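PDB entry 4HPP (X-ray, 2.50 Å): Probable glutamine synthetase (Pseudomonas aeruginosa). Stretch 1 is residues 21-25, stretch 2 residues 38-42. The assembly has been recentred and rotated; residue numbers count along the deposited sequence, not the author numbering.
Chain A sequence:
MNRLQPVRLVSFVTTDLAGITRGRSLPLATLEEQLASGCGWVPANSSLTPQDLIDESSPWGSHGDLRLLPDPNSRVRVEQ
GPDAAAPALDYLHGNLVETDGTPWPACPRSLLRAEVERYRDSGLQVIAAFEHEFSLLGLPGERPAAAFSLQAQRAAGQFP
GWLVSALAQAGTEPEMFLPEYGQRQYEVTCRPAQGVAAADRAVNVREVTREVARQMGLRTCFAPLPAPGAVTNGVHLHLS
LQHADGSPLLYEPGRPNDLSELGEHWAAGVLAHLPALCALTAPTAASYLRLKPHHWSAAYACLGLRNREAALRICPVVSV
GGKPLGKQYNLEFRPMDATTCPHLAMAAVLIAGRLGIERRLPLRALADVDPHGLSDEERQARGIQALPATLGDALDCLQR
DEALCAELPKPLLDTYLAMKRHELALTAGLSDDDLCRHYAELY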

ATOM      1  N   THR A  21      -9.773 -27.419 -24.081  1.00 43.10           N
ATOM      2  CA  THR A  21     -10.230 -26.509 -25.158  1.00 39.08           C
ATOM      3  C   THR A  21      -9.082 -25.626 -25.543  1.00 38.11           C
ATOM      4  O   THR A  21      -8.556 -24.891 -24.696  1.00 36.16           O
ATOM      5  CB  THR A  21     -11.316 -25.577 -24.637  1.00 37.96           C
ATOM      6  OG1 THR A  21     -12.153 -26.341 -23.817  1.00 43.45           O
ATOM      7  CG2 THR A  21     -12.160 -24.977 -25.690  1.00 42.19           C
ATOM      8  N   ARG A  22      -8.747 -25.655 -26.826  1.00 40.61           N
ATOM      9  CA  ARG A  22      -7.552 -25.077 -27.398  1.00 37.82           C
ATOM     10  C   ARG A  22      -7.954 -24.259 -28.619  1.00 42.78           C
ATOM     11  O   ARG A  22      -8.988 -24.550 -29.228  1.00 38.29           O
ATOM     12  CB  ARG A  22      -6.654 -26.227 -27.827  1.00 38.20           C
ATOM     13  CG  ARG A  22      -6.032 -26.930 -26.610  1.00 43.45           C
ATOM     14  CD  ARG A  22      -5.602 -28.380 -26.815  1.00 39.09           C
ATOM     15  NE  ARG A  22      -4.368 -28.495 -26.081  1.00 42.43           N
ATOM     16  CZ  ARG A  22      -4.013 -29.443 -25.196  1.00 40.73           C
ATOM     17  NH1 ARG A  22      -4.707 -30.533 -24.929  1.00 40.06           N
ATOM     18  NH2 ARG A  22      -2.868 -29.306 -24.609  1.00 44.46           N
ATOM     19  N   GLY A  23      -7.164 -23.243 -28.984  1.00 42.73           N
ATOM     20  CA  GLY A  23      -7.415 -22.584 -30.234  1.00 36.54           C
ATOM     21  C   GLY A  23      -6.420 -21.505 -30.510  1.00 42.29           C
ATOM     22  O   GLY A  23      -5.322 -21.503 -29.935  1.00 37.22           O
ATOM     23  N   ARG A  24      -6.834 -20.558 -31.369  1.00 37.21           N
ATOM     24  CA  ARG A  24      -5.968 -19.525 -31.893  1.00 37.23           C
ATOM     25  C   ARG A  24      -6.821 -18.326 -32.078  1.00 43.89           C
ATOM     26  O   ARG A  24      -8.013 -18.473 -32.317  1.00 43.00           O
ATOM     27  CB  ARG A  24      -5.502 -19.912 -33.286  1.00 38.09           C
ATOM     28  CG  ARG A  24      -4.384 -20.911 -33.267  1.00 45.30           C
ATOM     29  CD  ARG A  24      -3.911 -21.236 -34.658  1.00 44.85           C
ATOM     30  NE  ARG A  24      -3.187 -22.489 -34.625  1.00 48.94           N
ATOM     31  CZ  ARG A  24      -2.558 -22.989 -35.675  1.00 56.12           C
ATOM     32  NH1 ARG A  24      -2.610 -22.311 -36.810  1.00 51.83           N
ATOM     33  NH2 ARG A  24      -1.907 -24.165 -35.593  1.00 53.66           N
ATOM     34  N   SER A  25      -6.248 -17.128 -32.040  1.00 41.54           N
ATOM     35  CA  SER A  25      -7.127 -15.975 -32.125  1.00 43.97           C
ATOM     36  C   SER A  25      -6.674 -14.969 -33.159  1.00 47.13           C
ATOM     37  O   SER A  25      -5.509 -14.992 -33.619  1.00 48.99           O
ATOM     38  CB  SER A  25      -7.286 -15.336 -30.745  1.00 46.12           C
ATOM     39  OG  SER A  25      -6.139 -14.562 -30.443  1.00 45.86           O
TER
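Stretch 2, residues 38-42: GCGWV

How does stretch 2 lie on stretch 1? Gly-38 leaves a helix with positive phi, and Cys-39 to Trp-41 then run as a strand. Its direction makes 137° with strand 21-25, roughly antiparallel. The axes come no closer than 8.0 Å and no direct hydrogen bond joins the stretches; side chains occupy the space between them.

What does Arg-24 do there? Its CB points toward stretch 2, and chi1 m followed by t at chi2 and chi3 extends the chain past Cys-39, whose SG (chi1 p) lies 4.0 Å from Arg-24 CB. Arg-24 CZ lies 3.0 Å from Gly-40 O, which sits over the guanidinium face; Arg-24 NH1 is 3.1 Å from Gly-40 O, but at an angle too poor for a hydrogen bond. A water links them instead, accepting from Arg-24 NH1 and Gly-40 N, each at 2.9 Å. An ideal CB on Gly-40 would fall 3.0 Å from Arg-24 NH1, a clash.

Where does the Trp-41 ring go? Its CB points sideways, but chi1 t and chi2 -113° bring the indole nearer stretch 1. Trp-41 CH2 reaches 3.5 Å from Arg-22 CB and 4.0 Å from Gly-23 N, while Arg-24 NE sits at the ring edge, 3.9 Å from Trp-41 CE3.

Why does Arg-22 offer only its base? Its end leads away, its guanidinium nitrogens hydrogen-bonded elsewhere in the structure.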

ATOM      1  N   GLY A  38     -11.365 -20.789 -41.537  1.00 56.69           N
ATOM      2  CA  GLY A  38     -11.017 -21.031 -40.151  1.00 46.70           C
ATOM      3  C   GLY A  38      -9.566 -20.663 -39.954  1.00 52.42           C
ATOM      4  O   GLY A  38      -9.110 -19.687 -40.558  1.00 47.78           O
ATOM      5  N   CYS A  39      -8.857 -21.471 -39.136  1.00 52.78           N
ATOM      6  CA  CYS A  39      -7.423 -21.341 -38.827  1.00 46.25           C
ATOM      7  C   CYS A  39      -6.738 -22.679 -38.900  1.00 46.64           C
ATOM      8  O   CYS A  39      -7.385 -23.719 -38.724  1.00 52.08           O
ATOM      9  CB  CYS A  39      -7.210 -20.791 -37.410  1.00 44.98           C
ATOM     10  SG  CYS A  39      -7.687 -21.895 -36.047  1.00 54.46           S
ATOM     11  N   GLY A  40      -5.423 -22.670 -39.104  1.00 45.89           N
ATOM     12  CA  GLY A  40      -4.659 -23.913 -39.125  1.00 45.92           C
ATOM     13  C   GLY A  40      -4.753 -24.715 -37.825  1.00 47.96           C
ATOM     14  O   GLY A  40      -5.111 -24.197 -36.784  1.00 48.45           O
ATOM     15  N   TRP A  41      -4.469 -26.006 -37.892  1.00 50.23           N
ATOM     16  CA  TRP A  41      -4.401 -26.849 -36.689  1.00 51.53           C
ATOM     17  C   TRP A  41      -3.614 -28.063 -37.051  1.00 47.27           C
ATOM     18  O   TRP A  41      -3.515 -28.401 -38.227  1.00 62.14           O
ATOM     19  CB  TRP A  41      -5.817 -27.217 -36.240  1.00 51.70           C
ATOM     20  CG  TRP A  41      -5.885 -27.689 -34.832  1.00 48.67           C
ATOM     21  CD1 TRP A  41      -6.205 -28.963 -34.372  1.00 48.46           C
ATOM     22  CD2 TRP A  41      -5.555 -26.912 -33.623  1.00 48.88           C
ATOM     23  NE1 TRP A  41      -6.124 -29.016 -32.986  1.00 47.53           N
ATOM     24  CE2 TRP A  41      -5.761 -27.809 -32.486  1.00 48.25           C
ATOM     25  CE3 TRP A  41      -5.173 -25.612 -33.383  1.00 42.93           C
ATOM     26  CZ2 TRP A  41      -5.569 -27.387 -31.188  1.00 53.09           C
ATOM     27  CZ3 TRP A  41      -5.005 -25.202 -32.074  1.00 43.28           C
ATOM     28  CH2 TRP A  41      -5.172 -26.061 -31.007  1.00 45.31           C
ATOM     29  N   VAL A  42      -3.020 -28.725 -36.077  1.00 49.24           N
ATOM     30  CA  VAL A  42      -2.026 -29.812 -36.340  1.00 50.22           C
ATOM     31  C   VAL A  42      -2.692 -31.101 -35.822  1.00 53.91           C
ATOM     32  O   VAL A  42      -3.155 -31.121 -34.684  1.00 60.19           O
ATOM     33  CB  VAL A  42      -0.670 -29.484 -35.644  1.00 52.29           C
ATOM     34  CG1 VAL A  42       0.297 -30.663 -35.630  1.00 54.26           C
ATOM     35  CG2 VAL A  42      -0.013 -28.273 -36.294  1.00 45.83           C
TER
HETATM   36  O   HOH W   1      -3.935 -20.288 -38.404  1.00 38.15           O